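Catechol 1,2-dioxygenase (Burkholderia vietnamiensis, PDB 5TD3) probably catalyses the oxygen-dependent intradiol ring cleavage of catechol to cis,cis-muconate. Local coordinates at residues 25-30 against 44-49; 127-132 against 192-197. All coordinates share one frame; numbering follows the deposited sequence. Where two conformers were deposited one is given.

Contact 1 (25-30 against 44-49); sequences AASSAN and IVLRLL. With PTY (phosphatidylethanolamine), chain J.
Ser-27, in the one described of its two deposited conformers, carries OG anti to its carbonyl carbon (chi1 -46°), while Val-45 turns CG1 anti to its backbone N (chi1 166°); OG and CG1 thereby meet at 3.7 Å. The arrangement is a helix end docked on a helix flank in the helical N-terminal part of the enzyme: Ser-27 is the first residue to leave helix 17-26, and it abuts helix 39-59. Its OG lies 3.3 Å from Leu-46 CA, and Ser-27 CB comes 3.7 Å from Leu-46 CB, so the serine rests on the backbone of the second helix as well as on its side chains. No hydrogen bond crosses here. The hydroxyl instead bonds to Leu-23 O, one turn back in its own helix, which accounts for a buried polar group amid hydrocarbon. Beside it, Leu-49 CD2 touches Ala-26 CB at 3.8 Å and also borders the serine hydroxyl. On the partner subunit, Arg-228 bonds to Ala-26 O and Leu-89 packs on Ala-26, placing this helix end at the dimer interface. Helix 39-59 also lines a phosphatidylethanolamine pocket. Ile-44 CD1 lies 3.9 Å from lipid C33, and Val-45 serves both neighbours: CG1 meets the serine, whereas CG2 approaches lipid C16 at 4.0 Å.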
ATOM      1  N   ALA A  25       3.881   3.780 -21.040  1.00 26.29           N
ATOM      2  CA  ALA A  25       4.296   5.121 -20.641  1.00 32.55           C
ATOM      3  C   ALA A  25       4.453   5.215 -19.130  1.00 28.16           C
ATOM      4  O   ALA A  25       5.450   5.751 -18.631  1.00 25.43           O
ATOM      5  CB  ALA A  25       3.283   6.152 -21.135  1.00 30.59           C
ATOM      6  N   ALA A  26       3.496   4.657 -18.384  1.00 25.89           N
ATOM      7  CA  ALA A  26       3.516   4.787 -16.933  1.00 25.92           C
ATOM      8  C   ALA A  26       4.709   4.078 -16.308  1.00 23.07           C
ATOM      9  O   ALA A  26       5.154   4.477 -15.224  1.00 27.07           O
ATOM     10  CB  ALA A  26       2.225   4.234 -16.340  1.00 22.19           C
ATOM     11  N   SER A  27       5.245   3.049 -16.975  1.00 21.29           N
ATOM     12  CA  SER A  27       6.287   2.195 -16.409  0.57 24.20           C
ATOM     13  C   SER A  27       7.669   2.457 -16.987  1.00 29.07           C
ATOM     14  O   SER A  27       8.600   1.684 -16.716  1.00 27.83           O
ATOM     15  CB  SER A  27       5.935   0.721 -16.614  0.57 22.33           C
ATOM     16  OG  SER A  27       4.592   0.470 -16.268  0.57 24.90           O
ATOM     17  N   SER A  28       7.841   3.513 -17.777  1.00 28.06           N
ATOM     18  CA  SER A  28       9.128   3.759 -18.408  1.00 31.77           C
ATOM     19  C   SER A  28       9.506   5.222 -18.238  1.00 29.57           C
ATOM     20  O   SER A  28       8.694   6.047 -17.809  1.00 29.25           O
ATOM     21  CB  SER A  28       9.098   3.364 -19.892  1.00 33.88           C
ATOM     22  OG  SER A  28       8.152   4.146 -20.597  1.00 32.00           O
ATOM     23  N   ALA A  29      10.756   5.544 -18.571  1.00 32.53           N
ATOM     24  CA  ALA A  29      11.263   6.892 -18.360  1.00 34.58           C
ATOM     25  C   ALA A  29      10.675   7.870 -19.381  1.00 36.36           C
ATOM     26  O   ALA A  29      10.241   7.486 -20.471  1.00 39.96           O
ATOM     27  CB  ALA A  29      12.790   6.905 -18.442  1.00 37.87           C
ATOM     28  N   ASN A  30      10.687   9.152 -19.030  1.00 37.69           N
ATOM     29  CA  ASN A  30      10.233  10.183 -19.970  1.00 40.19           C
ATOM     30  C   ASN A  30      11.170  10.254 -21.168  1.00 58.55           C
ATOM     31  O   ASN A  30      12.389  10.225 -21.008  1.00 58.84           O
ATOM     32  CB  ASN A  30      10.156  11.561 -19.304  1.00 52.49           C
ATOM     33  CG  ASN A  30       9.202  11.596 -18.115  1.00 38.08           C
ATOM     34  OD1 ASN A  30       9.557  12.082 -17.045  1.00 49.39           O
ATOM     35  ND2 ASN A  30       7.997  11.076 -18.296  1.00 43.77           N
ATOM     36  N   ILE A  44       9.355  -4.482 -13.070  1.00 20.03           N
ATOM     37  CA  ILE A  44       8.387  -4.985 -12.100  1.00 16.99           C
ATOM     38  C   ILE A  44       7.116  -4.151 -12.133  1.00 21.70           C
ATOM     39  O   ILE A  44       6.008  -4.694 -12.085  1.00 18.69           O
ATOM     40  CB  ILE A  44       9.026  -5.018 -10.700  1.00 16.64           C
ATOM     41  CG1 ILE A  44      10.089  -6.126 -10.670  1.00 16.98           C
ATOM     42  CG2 ILE A  44       7.986  -5.239  -9.612  1.00 18.93           C
ATOM     43  CD1 ILE A  44      10.918  -6.122  -9.415  1.00 24.61           C
ATOM     44  N   VAL A  45       7.251  -2.828 -12.261  1.00 18.01           N
ATOM     45  CA  VAL A  45       6.062  -1.981 -12.309  1.00 21.19           C
ATOM     46  C   VAL A  45       5.229  -2.295 -13.544  1.00 19.03           C
ATOM     47  O   VAL A  45       4.001  -2.410 -13.461  1.00 17.62           O
ATOM     48  CB  VAL A  45       6.451  -0.494 -12.245  1.00 21.76           C
ATOM     49  CG1 VAL A  45       5.260   0.390 -12.638  1.00 19.73           C
ATOM     50  CG2 VAL A  45       6.917  -0.163 -10.826  1.00 19.56           C
ATOM     51  N   LEU A  46       5.879  -2.451 -14.705  1.00 22.76           N
ATOM     52  CA  LEU A  46       5.138  -2.790 -15.920  1.00 23.94           C
ATOM     53  C   LEU A  46       4.307  -4.048 -15.719  1.00 23.96           C
ATOM     54  O   LEU A  46       3.139  -4.101 -16.112  1.00 22.10           O
ATOM     55  CB  LEU A  46       6.096  -2.974 -17.102  1.00 23.10           C
ATOM     56  CG  LEU A  46       5.453  -3.391 -18.426  1.00 23.88           C
ATOM     57  CD1 LEU A  46       4.396  -2.395 -18.832  1.00 25.65           C
ATOM     58  CD2 LEU A  46       6.505  -3.545 -19.526  1.00 24.72           C
ATOM     59  N   ARG A  47       4.895  -5.062 -15.095  1.00 21.65           N
ATOM     60  CA  ARG A  47       4.190  -6.320 -14.901  1.00 22.40           C
ATOM     61  C   ARG A  47       3.055  -6.178 -13.890  1.00 19.92           C
ATOM     62  O   ARG A  47       1.926  -6.603 -14.154  1.00 19.31           O
ATOM     63  CB  ARG A  47       5.183  -7.394 -14.462  1.00 19.14           C
ATOM     64  CG  ARG A  47       4.543  -8.714 -14.028  1.00 19.31           C
ATOM     65  CD  ARG A  47       3.651  -9.328 -15.113  1.00 20.65           C
ATOM     66  NE  ARG A  47       3.091 -10.574 -14.609  1.00 19.36           N
ATOM     67  CZ  ARG A  47       3.614 -11.777 -14.850  1.00 25.67           C
ATOM     68  NH1 ARG A  47       4.706 -11.894 -15.606  1.00 24.83           N
ATOM     69  NH2 ARG A  47       3.058 -12.861 -14.318  1.00 22.63           N
ATOM     70  N   LEU A  48       3.322  -5.568 -12.728  1.00 17.36           N
ATOM     71  CA  LEU A  48       2.290  -5.508 -11.695  1.00 17.75           C
ATOM     72  C   LEU A  48       1.154  -4.580 -12.100  1.00 18.62           C
ATOM     73  O   LEU A  48      -0.020  -4.886 -11.854  1.00 17.09           O
ATOM     74  CB  LEU A  48       2.886  -5.073 -10.352  1.00 17.95           C
ATOM     75  CG  LEU A  48       3.921  -6.044  -9.768  1.00 20.80           C
ATOM     76  CD1 LEU A  48       4.435  -5.543  -8.427  1.00 22.61           C
ATOM     77  CD2 LEU A  48       3.303  -7.409  -9.620  1.00 22.34           C
ATOM     78  N   LEU A  49       1.482  -3.458 -12.742  1.00 18.01           N
ATOM     79  CA  LEU A  49       0.454  -2.528 -13.205  1.00 19.05           C
ATOM     80  C   LEU A  49      -0.381  -3.146 -14.315  1.00 20.52           C
ATOM     81  O   LEU A  49      -1.613  -3.045 -14.300  1.00 20.79           O
ATOM     82  CB  LEU A  49       1.108  -1.237 -13.689  1.00 19.83           C
ATOM     83  CG  LEU A  49       0.184  -0.070 -14.019  1.00 20.32           C
ATOM     84  CD1 LEU A  49      -0.524   0.469 -12.768  1.00 18.26           C
ATOM     85  CD2 LEU A  49       1.020   1.014 -14.688  1.00 20.42           C
TER
HETATM   86  C1  PTY J 401      14.558  -0.786  -4.230  1.00 45.94           C
HETATM   87  C2  PTY J 401      14.743   4.547   0.158  1.00 73.11           C
HETATM   88  C3  PTY J 401      14.457   3.913  -1.228  1.00 83.76           C
HETATM   89  O4  PTY J 401      14.107  -1.202  -5.537  1.00 44.19           O
HETATM   90  C5  PTY J 401      13.893   0.757  -2.378  1.00 69.18           C
HETATM   91  C6  PTY J 401      13.649   0.338  -3.803  1.00 56.49           C
HETATM   92  O7  PTY J 401      12.287  -0.190  -3.874  1.00 54.70           O
HETATM   93  C8  PTY J 401      11.272   0.667  -4.061  1.00 54.48           C
HETATM   94  O10 PTY J 401      11.413   1.853  -4.200  1.00 63.29           O
HETATM   95  C11 PTY J 401       9.954  -0.056  -4.053  1.00 47.54           C
HETATM   96  C12 PTY J 401       8.980   0.363  -5.144  1.00 38.04           C
HETATM   97  C13 PTY J 401       7.728  -0.511  -5.181  1.00 34.78           C
HETATM   98  C14 PTY J 401       6.747  -0.117  -6.263  1.00 37.27           C
HETATM   99  C15 PTY J 401       5.573  -1.059  -6.478  1.00 40.78           C
HETATM  100  C16 PTY J 401       4.639  -0.559  -7.571  1.00 45.22           C
HETATM  101  C17 PTY J 401       3.490  -1.473  -7.953  1.00 40.24           C
HETATM  102  C18 PTY J 401       2.665  -0.926  -9.109  1.00 34.90           C
HETATM  103  C19 PTY J 401       1.437  -1.730  -9.523  1.00 34.99           C
HETATM  104  C20 PTY J 401       0.209  -1.595  -8.634  1.00 44.71           C
HETATM  105  C21 PTY J 401       0.248  -2.468  -7.389  1.00 58.72           C
HETATM  106  C22 PTY J 401      -1.074  -2.606  -6.638  1.00 63.71           C
HETATM  107  C23 PTY J 401      -1.037  -3.601  -5.482  1.00 59.94           C
HETATM  108  C24 PTY J 401      -0.442  -4.951  -5.858  1.00 54.56           C
HETATM  109  C25 PTY J 401      -1.135  -5.634  -7.028  1.00 52.73           C
HETATM  110  C26 PTY J 401      -0.272  -6.672  -7.729  1.00 48.41           C
HETATM  111  C27 PTY J 401      -0.842  -7.129  -9.054  1.00 45.57           C
HETATM  112  C28 PTY J 401      -2.190  -7.790  -8.893  1.00 51.67           C
HETATM  113  C29 PTY J 401      -2.960  -7.848 -10.184  1.00 54.79           C
HETATM  114  C30 PTY J 401      13.887  -2.502  -5.732  1.00 44.61           C
HETATM  115  C31 PTY J 401      13.234  -2.747  -7.061  1.00 43.19           C
HETATM  116  O30 PTY J 401      14.170  -3.354  -4.934  1.00 43.04           O
HETATM  117  C32 PTY J 401      11.713  -2.685  -6.992  1.00 34.58           C
HETATM  118  C33 PTY J 401      11.119  -3.860  -6.243  1.00 29.01           C
HETATM  119  C34 PTY J 401       9.619  -3.767  -6.031  1.00 31.94           C
HETATM  120  C35 PTY J 401       9.009  -5.069  -5.553  1.00 28.70           C
HETATM  121  C36 PTY J 401       7.531  -4.991  -5.243  1.00 35.13           C
HETATM  122  C37 PTY J 401       6.895  -6.352  -5.067  1.00 38.80           C
HETATM  123  C38 PTY J 401       5.537  -6.295  -4.421  1.00 40.61           C
HETATM  124  C39 PTY J 401       5.599  -6.141  -2.916  1.00 43.04           C
HETATM  125  C40 PTY J 401       4.477  -5.319  -2.317  1.00 48.37           C
HETATM  126  C41 PTY J 401       3.089  -5.655  -2.823  1.00 51.44           C
HETATM  127  C42 PTY J 401       2.576  -4.697  -3.888  1.00 59.52           C
HETATM  128  C43 PTY J 401       3.058  -3.273  -3.681  1.00 62.39           C
HETATM  129  C44 PTY J 401       2.346  -2.269  -4.546  1.00 60.61           C
HETATM  130  P1  PTY J 401      16.294   1.872  -1.579  1.00 99.97           P
HETATM  131  O11 PTY J 401      15.699   3.368  -1.746  1.00 93.78           O
HETATM  132  O12 PTY J 401      16.514   1.622  -0.084  1.00104.05           O
HETATM  133  O13 PTY J 401      17.615   1.764  -2.249  1.00100.59           O
HETATM  134  O14 PTY J 401      15.311   0.717  -2.104  1.00 85.79           O
HETATM  135  N1  PTY J 401      14.615   3.473   1.144  1.00 68.20           N

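Contact 2 (127-132 against 192-197)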
ATOM      1  N   VAL A 127      24.096 -10.806  24.180  1.00 27.37           N
ATOM      2  CA  VAL A 127      24.738 -12.050  23.765  1.00 27.42           C
ATOM      3  C   VAL A 127      25.499 -12.621  24.955  1.00 31.67           C
ATOM      4  O   VAL A 127      26.252 -11.894  25.615  1.00 33.90           O
ATOM      5  CB  VAL A 127      25.691 -11.812  22.582  1.00 28.45           C
ATOM      6  CG1 VAL A 127      26.359 -13.115  22.162  1.00 39.33           C
ATOM      7  CG2 VAL A 127      24.952 -11.191  21.420  1.00 31.09           C
ATOM      8  N   ARG A 128      25.280 -13.899  25.256  1.00 27.96           N
ATOM      9  CA  ARG A 128      26.013 -14.620  26.296  1.00 29.37           C
ATOM     10  C   ARG A 128      26.621 -15.892  25.716  1.00 29.75           C
ATOM     11  O   ARG A 128      26.208 -16.369  24.659  1.00 28.88           O
ATOM     12  CB  ARG A 128      25.133 -14.969  27.510  1.00 39.03           C
ATOM     13  CG  ARG A 128      24.387 -13.795  28.131  1.00 33.29           C
ATOM     14  CD  ARG A 128      23.474 -14.256  29.264  1.00 36.69           C
ATOM     15  NE  ARG A 128      23.017 -13.165  30.119  1.00 29.86           N
ATOM     16  CZ  ARG A 128      21.993 -12.358  29.846  1.00 35.54           C
ATOM     17  NH1 ARG A 128      21.288 -12.510  28.729  1.00 36.49           N
ATOM     18  NH2 ARG A 128      21.659 -11.394  30.702  1.00 35.51           N
ATOM     19  N   ASP A 129      27.635 -16.435  26.398  1.00 31.14           N
ATOM     20  CA  ASP A 129      28.155 -17.749  26.030  1.00 31.70           C
ATOM     21  C   ASP A 129      27.304 -18.869  26.621  1.00 39.51           C
ATOM     22  O   ASP A 129      27.074 -18.911  27.835  1.00 32.72           O
ATOM     23  CB  ASP A 129      29.602 -17.935  26.506  1.00 33.90           C
ATOM     24  CG  ASP A 129      30.607 -17.169  25.677  1.00 43.72           C
ATOM     25  OD1 ASP A 129      30.285 -16.750  24.554  1.00 41.63           O
ATOM     26  OD2 ASP A 129      31.751 -17.018  26.150  1.00 53.65           O
ATOM     27  N   GLY A 130      26.863 -19.788  25.768  1.00 32.38           N
ATOM     28  CA  GLY A 130      26.247 -21.032  26.250  1.00 38.06           C
ATOM     29  C   GLY A 130      24.833 -21.028  26.806  1.00 36.20           C
ATOM     30  O   GLY A 130      24.010 -21.861  26.411  1.00 30.99           O
ATOM     31  N   VAL A 131      24.529 -20.115  27.723  1.00 31.44           N
ATOM     32  CA  VAL A 131      23.239 -20.087  28.399  1.00 33.11           C
ATOM     33  C   VAL A 131      22.816 -18.636  28.592  1.00 35.06           C
ATOM     34  O   VAL A 131      23.650 -17.766  28.868  1.00 36.50           O
ATOM     35  CB  VAL A 131      23.304 -20.845  29.741  1.00 43.75           C
ATOM     36  CG1 VAL A 131      24.462 -20.343  30.586  1.00 48.75           C
ATOM     37  CG2 VAL A 131      21.993 -20.731  30.498  1.00 40.40           C
ATOM     38  N   ALA A 132      21.524 -18.365  28.425  1.00 31.72           N
ATOM     39  CA  ALA A 132      21.017 -17.016  28.649  1.00 33.07           C
ATOM     40  C   ALA A 132      19.646 -17.042  29.303  1.00 37.24           C
ATOM     41  O   ALA A 132      18.756 -17.784  28.878  1.00 33.28           O
ATOM     42  CB  ALA A 132      20.942 -16.224  27.343  1.00 30.71           C
ATOM     43  N   ALA A 192      20.596 -13.710  22.868  1.00 25.17           N
ATOM     44  CA  ALA A 192      21.400 -14.532  21.973  1.00 29.99           C
ATOM     45  C   ALA A 192      22.416 -15.317  22.786  1.00 26.90           C
ATOM     46  O   ALA A 192      22.961 -14.809  23.772  1.00 29.10           O
ATOM     47  CB  ALA A 192      22.120 -13.689  20.908  1.00 30.35           C
ATOM     48  N   VAL A 193      22.611 -16.575  22.397  1.00 33.28           N
ATOM     49  CA  VAL A 193      23.609 -17.465  22.980  1.00 32.29           C
ATOM     50  C   VAL A 193      24.638 -17.837  21.917  1.00 29.15           C
ATOM     51  O   VAL A 193      24.273 -18.167  20.779  1.00 29.94           O
ATOM     52  CB  VAL A 193      22.955 -18.731  23.561  1.00 31.67           C
ATOM     53  CG1 VAL A 193      24.005 -19.789  23.843  1.00 35.06           C
ATOM     54  CG2 VAL A 193      22.192 -18.393  24.829  1.00 30.50           C
ATOM     55  N   ARG A 194      25.920 -17.779  22.286  1.00 30.54           N
ATOM     56  CA  ARG A 194      27.013 -18.263  21.450  0.52 40.93           C
ATOM     57  C   ARG A 194      27.378 -19.673  21.900  1.00 35.94           C
ATOM     58  O   ARG A 194      27.712 -19.884  23.069  1.00 37.64           O
ATOM     59  CB  ARG A 194      28.231 -17.342  21.546  0.52 44.55           C
ATOM     60  CG  ARG A 194      28.672 -16.735  20.222  0.52 48.36           C
ATOM     61  CD  ARG A 194      30.064 -16.125  20.334  0.52 48.68           C
ATOM     62  NE  ARG A 194      30.180 -15.218  21.472  0.52 52.11           N
ATOM     63  CZ  ARG A 194      30.235 -13.892  21.381  0.52 50.55           C
ATOM     64  NH1 ARG A 194      30.186 -13.298  20.198  0.52 49.08           N
ATOM     65  NH2 ARG A 194      30.343 -13.159  22.480  0.52 50.64           N
ATOM     66  N   THR A 195      27.313 -20.630  20.981  1.00 32.52           N
ATOM     67  CA  THR A 195      27.593 -22.006  21.353  1.00 33.56           C
ATOM     68  C   THR A 195      29.075 -22.189  21.646  1.00 37.38           C
ATOM     69  O   THR A 195      29.941 -21.551  21.038  1.00 37.41           O
ATOM     70  CB  THR A 195      27.161 -22.970  20.249  1.00 38.53           C
ATOM     71  OG1 THR A 195      27.939 -22.724  19.068  1.00 34.93           O
ATOM     72  CG2 THR A 195      25.682 -22.798  19.944  1.00 38.46           C
ATOM     73  N   GLY A 196      29.362 -23.069  22.591  1.00 36.31           N
ATOM     74  CA  GLY A 196      30.721 -23.479  22.871  1.00 38.08           C
ATOM     75  C   GLY A 196      31.144 -24.628  21.981  1.00 43.60           C
ATOM     76  O   GLY A 196      30.536 -24.907  20.944  1.00 39.34           O
ATOM     77  N   ALA A 197      32.200 -25.320  22.412  1.00 41.36           N
ATOM     78  CA  ALA A 197      32.766 -26.379  21.587  1.00 41.90           C
ATOM     79  C   ALA A 197      31.784 -27.522  21.376  1.00 41.89           C
ATOM     80  O   ALA A 197      31.840 -28.208  20.345  1.00 42.47           O
ATOM     81  CB  ALA A 197      34.063 -26.893  22.216  1.00 49.76           C
TER
HETATM   82  O   HOH W   1      21.722 -13.514  26.060  1.00 25.46           O
HETATM   83  O   HOH W   2      29.112 -14.379  24.148  1.00 50.08           O
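Ala-192 O is gripped by two hydrogen bonds, from Arg-128 N at 2.9 Å and from a water at 2.9 Å that also accepts from Arg-128 NH1. A CA-H contact from Val-127 CA, 3.3 Å from the same Ala-192 O, adds a third approach. Arg-128 therefore holds the carbonyl both directly through its backbone and indirectly through its guanidinium. The parallel pairing continues with Arg-194 N donating to Arg-128 O at 2.8 Å, and Gly-130 N donating to Arg-194 O at 2.8 Å. The axes of 127-129 and 192-194 cross at 34°, the twist of a parallel pair, and Val-127, Arg-128 and Asp-129 lie opposite Ala-192, Val-193 and Arg-194. On the face bearing Val-127, Asp-129 and Arg-194, in the conformer of Arg-194 described here, one of two deposited, the guanidinium presents its edge to the carboxylate: NE makes a weak, long but almost linear salt-bridge bond to Asp-129 OD1 at 3.4 Å. Val-127 CG1 sits over the centre of the guanidinium, 4.0 Å above its plane. At Gly-130 the backbone (phi 75°, psi -49°) folds into a classic gamma turn, closed by Val-131 N bonding to Asp-129 O. Val-193 fills the bend on the other face: CG1, anti to its backbone N, lies against the Gly-130 carbonyl, and CG2 touches Ala-132 CB at 3.5 Å. Phe-203 and Tyr-201 also border Val-193. Past the turn, Ala-132 pairs with strand 200-206 of a second sheet, so residues 127-133 supply an edge strand to each of the two mixed sheets, the two-sheet beta architecture of the intradiol dioxygenase domain.

How the contacts relate
Contact 1 and contact 2 lie on opposite sides of the chain's centre, their own centres about 49 Å apart and their nearest atoms about 33 Å apart, so neither touches the other. They also follow in series along the chain, one in the helical N-terminal region and one in the beta domain. Contact 1 holds four of the seven residues of one lipid pocket, and the Leu-49 side chain is about 6 Å from a second bound phosphatidylethanolamine. Contact 2 belongs to the sheet whose strand 235-241 carries His-235 and His-237, which bind zinc together with Tyr-175. The second subunit reaches contact 1 but does not touch the segments of contact 2.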